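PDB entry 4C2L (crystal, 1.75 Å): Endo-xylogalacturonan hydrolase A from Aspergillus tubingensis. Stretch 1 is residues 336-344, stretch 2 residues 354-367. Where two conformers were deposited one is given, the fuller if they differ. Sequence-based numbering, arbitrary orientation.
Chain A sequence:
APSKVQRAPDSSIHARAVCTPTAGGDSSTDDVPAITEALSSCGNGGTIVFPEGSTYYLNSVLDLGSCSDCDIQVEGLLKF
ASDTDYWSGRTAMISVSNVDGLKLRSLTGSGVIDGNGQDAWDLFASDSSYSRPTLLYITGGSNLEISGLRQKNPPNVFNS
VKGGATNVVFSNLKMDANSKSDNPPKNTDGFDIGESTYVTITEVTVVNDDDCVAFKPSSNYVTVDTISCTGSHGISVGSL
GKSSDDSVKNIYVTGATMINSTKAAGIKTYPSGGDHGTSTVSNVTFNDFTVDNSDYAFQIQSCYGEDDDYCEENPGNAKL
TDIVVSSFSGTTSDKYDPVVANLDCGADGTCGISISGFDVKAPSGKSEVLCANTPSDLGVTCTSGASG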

# COMPACT_ATOMS: atom_id res chain seq x y z
N TYR A 336 -12.14 17.24 -11.63
CA TYR A 336 -12.82 18.07 -10.63
C TYR A 336 -12.54 19.56 -10.77
O TYR A 336 -13.04 20.36 -9.97
N ASP A 337 -11.75 19.92 -11.77
CA ASP A 337 -11.45 21.31 -12.09
C ASP A 337 -12.72 22.15 -11.87
O ASP A 337 -13.77 21.83 -12.43
N PRO A 338 -12.63 23.23 -11.06
CA PRO A 338 -11.49 23.94 -10.47
C PRO A 338 -11.00 23.44 -9.10
O PRO A 338 -10.03 23.98 -8.56
N VAL A 339 -11.66 22.42 -8.57
CA VAL A 339 -11.36 21.91 -7.23
C VAL A 339 -10.10 21.04 -7.26
O VAL A 339 -10.03 20.09 -8.04
N VAL A 340 -9.12 21.38 -6.42
CA VAL A 340 -7.86 20.62 -6.33
C VAL A 340 -7.76 19.81 -5.03
O VAL A 340 -6.87 18.97 -4.89
N ALA A 341 -8.67 20.08 -4.09
CA ALA A 341 -8.69 19.35 -2.81
C ALA A 341 -10.09 19.36 -2.22
O ALA A 341 -10.81 20.34 -2.36
N ASN A 342 -10.47 18.26 -1.56
CA ASN A 342 -11.79 18.13 -0.95
C ASN A 342 -11.57 17.69 0.49
O ASN A 342 -11.30 16.52 0.76
N LEU A 343 -11.67 18.65 1.42
CA LEU A 343 -11.34 18.39 2.82
C LEU A 343 -12.64 18.32 3.59
O LEU A 343 -13.10 19.31 4.17
N ASP A 344 -13.26 17.14 3.56
CA ASP A 344 -14.53 16.94 4.23
C ASP A 344 -14.34 16.36 5.64
O ASP A 344 -14.60 15.18 5.88
N SER A 354 -2.79 21.38 8.91
CA SER A 354 -2.12 22.62 8.51
C SER A 354 -1.50 22.44 7.13
O SER A 354 -0.75 21.48 6.93
N ILE A 355 -1.79 23.36 6.21
CA ILE A 355 -1.30 23.27 4.85
C ILE A 355 -0.39 24.45 4.56
O ILE A 355 -0.73 25.59 4.88
N SER A 356 0.77 24.16 3.98
CA SER A 356 1.70 25.23 3.57
C SER A 356 2.36 24.87 2.24
O SER A 356 2.46 23.69 1.88
N GLY A 357 2.82 25.88 1.51
CA GLY A 357 3.46 25.64 0.21
C GLY A 357 2.59 24.80 -0.71
O GLY A 357 3.09 23.89 -1.39
N PHE A 358 1.30 25.09 -0.72
CA PHE A 358 0.36 24.33 -1.52
C PHE A 358 0.19 25.07 -2.84
O PHE A 358 -0.58 26.03 -2.93
N ASP A 359 0.92 24.63 -3.86
CA ASP A 359 1.02 25.38 -5.12
C ASP A 359 0.36 24.64 -6.27
O ASP A 359 0.68 24.88 -7.43
N VAL A 360 -0.59 23.78 -5.95
CA VAL A 360 -1.27 22.96 -6.94
C VAL A 360 -2.40 23.70 -7.63
O VAL A 360 -3.20 24.39 -6.99
N LYS A 361 -2.47 23.57 -8.95
CA LYS A 361 -3.53 24.18 -9.74
C LYS A 361 -4.26 23.15 -10.58
O LYS A 361 -3.69 22.11 -10.92
N ALA A 362 -5.52 23.43 -10.90
CA ALA A 362 -6.28 22.66 -11.87
C ALA A 362 -5.79 23.06 -13.28
O ALA A 362 -5.07 24.04 -13.41
N PRO A 363 -6.14 22.28 -14.32
CA PRO A 363 -5.71 22.64 -15.69
C PRO A 363 -6.11 24.06 -16.12
O PRO A 363 -5.34 24.72 -16.82
N SER A 364 -7.28 24.52 -15.69
CA SER A 364 -7.76 25.89 -15.93
C SER A 364 -6.89 26.98 -15.30
O SER A 364 -7.03 28.16 -15.64
N GLY A 365 -6.03 26.61 -14.36
CA GLY A 365 -5.23 27.57 -13.61
C GLY A 365 -5.85 27.91 -12.26
O GLY A 365 -5.20 28.52 -11.42
N LYS A 366 -7.10 27.52 -12.04
CA LYS A 366 -7.77 27.75 -10.76
C LYS A 366 -7.31 26.75 -9.70
O LYS A 366 -6.66 25.75 -10.04
N SER A 367 -7.64 27.02 -8.43
CA SER A 367 -7.18 26.17 -7.31
C SER A 367 -8.12 26.20 -6.11
O SER A 367 -7.74 26.58 -4.99

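The two stretches meet through a polar clasp at one end and a chain of apolar contacts running from it. Asp337 points toward stretch 2 with chi1 t (-166°), which carries its carboxylate to the type I turn formed by Ala362 to Gly365. There both oxygens are used: Ser364 OG donates to Asp337 OD1 at 2.7 Å, and Ser364 N donates to Asp337 OD2 at 3.0 Å. Aspartate suits the site because its short side chain offers two acceptors to one residue's hydroxyl and amide. Ser364, in rotamer p (67°), holds its hydroxyl where it can also accept a hydrogen bond from its own stretch, Lys366 N to Ser364 OG at 3.2 Å. Pro363 N lies 3.3 Å from Asp337 OD2 but has no hydrogen to share, so the two only touch; the closest Pro363 atom to Asp337 OD2 is CD, at 3.2 Å. The small Ala362 packs against the carboxylate group, its CB 3.4 Å from Asp337 CG.

Pro338, preceded by a cis peptide bond, brings its CB to 3.7 Å from Lys366 CB; the lysine starts toward stretch 1, but its extended chain leads its amine away from it.

Val340 is the apolar centre and buries the most surface of any residue here. With chi1 m (-59°), Val340 CG1 lies 3.5 Å from Ala362 N and 4.1 Å from Ala362 CB, while Val340 CG2 meets the edge of the Phe358 ring, 3.7 Å from CE2. A branched beta carbon thus fills two directions at once, and Val340 CB comes within 4.4 Å of Val360 CG1. Phe358, chi1 t (-168°), reaches far enough for its CZ to lie 4.3 Å from Ala341 CB. Farther along, Leu343 and Ile355, both chi1 m and chi2 t, meet tip to tip, CD1 to CD1 at 3.8 Å.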

# COMPACT_ATOMS: atom_id res chain seq x y z
CB TYR A 336 -12.46 17.60 -9.21
CG TYR A 336 -12.91 16.20 -8.90
CD1 TYR A 336 -14.26 15.85 -8.92
CD2 TYR A 336 -11.98 15.21 -8.57
CE1 TYR A 336 -14.67 14.56 -8.61
CE2 TYR A 336 -12.38 13.92 -8.26
CZ TYR A 336 -13.72 13.60 -8.29
OH TYR A 336 -14.12 12.31 -7.99
CB ASP A 337 -10.97 21.38 -13.55
CG ASP A 337 -10.31 22.70 -13.90
OD1 ASP A 337 -10.66 23.73 -13.30
OD2 ASP A 337 -9.42 22.70 -14.78
CB PRO A 338 -12.05 25.36 -10.31
CG PRO A 338 -13.48 25.12 -9.98
CD PRO A 338 -13.91 23.91 -10.77
CB VAL A 339 -12.56 21.11 -6.66
CG1 VAL A 339 -12.24 20.59 -5.26
CG2 VAL A 339 -13.81 21.99 -6.64
CB VAL A 340 -6.63 21.54 -6.47
CG1 VAL A 340 -6.66 22.28 -7.80
CG2 VAL A 340 -6.56 22.53 -5.30
CB ALA A 341 -7.70 19.95 -1.83
CB ASN A 342 -12.63 17.10 -1.71
CG ASN A 342 -14.12 17.19 -1.39
OD1 ASN A 342 -14.52 17.64 -0.31
ND2 ASN A 342 -14.95 16.76 -2.34
CB LEU A 343 -10.42 19.48 3.37
CG LEU A 343 -9.20 19.89 2.55
CD1 LEU A 343 -8.38 20.98 3.23
CD2 LEU A 343 -8.32 18.69 2.23
CB ASP A 344 -15.46 16.04 3.39
CG ASP A 344 -16.92 16.16 3.83
OD1 ASP A 344 -17.36 17.30 4.11
OD2 ASP A 344 -17.62 15.14 3.88
CB SER A 354 -1.04 22.97 9.54
OG SER A 354 -0.37 24.17 9.21
CB ILE A 355 -2.48 23.24 3.85
CG1 ILE A 355 -3.42 22.08 4.19
CG2 ILE A 355 -1.96 23.11 2.42
CD1 ILE A 355 -4.73 22.10 3.44
CB SER A 356 2.76 25.49 4.63
OG SER A 356 3.56 24.34 4.82
CB PHE A 358 -0.97 24.22 -0.79
CG PHE A 358 -1.93 23.24 -1.39
CD1 PHE A 358 -1.80 21.88 -1.15
CD2 PHE A 358 -3.00 23.69 -2.16
CE1 PHE A 358 -2.70 20.98 -1.69
CE2 PHE A 358 -3.91 22.80 -2.71
CZ PHE A 358 -3.76 21.44 -2.47
CB ASP A 359 2.49 25.66 -5.45
CG ASP A 359 3.14 26.63 -4.46
OD1 ASP A 359 2.41 27.34 -3.73
OD2 ASP A 359 4.39 26.69 -4.41
CB VAL A 360 -1.78 21.65 -6.28
CG1 VAL A 360 -2.39 20.73 -7.33
CG2 VAL A 360 -0.63 20.94 -5.59
CB LYS A 361 -2.93 25.26 -10.66
CG LYS A 361 -2.48 26.51 -9.91
CD LYS A 361 -1.67 27.44 -10.80
CE LYS A 361 -1.73 28.88 -10.28
NZ LYS A 361 -1.50 28.98 -8.81
CB ALA A 362 -7.76 22.92 -11.69
CB PRO A 363 -6.42 21.58 -16.54
CG PRO A 363 -6.40 20.37 -15.65
CD PRO A 363 -6.74 20.93 -14.29
CB SER A 364 -9.18 26.04 -15.39
OG SER A 364 -9.17 25.94 -13.96
CB LYS A 366 -9.29 27.71 -10.94
CG LYS A 366 -9.80 28.95 -11.67
CD LYS A 366 -11.19 28.73 -12.22
CE LYS A 366 -11.69 29.99 -12.91
NZ LYS A 366 -13.14 29.88 -13.24
CB SER A 367 -5.76 26.55 -6.90
OG SER A 367 -5.71 27.93 -6.57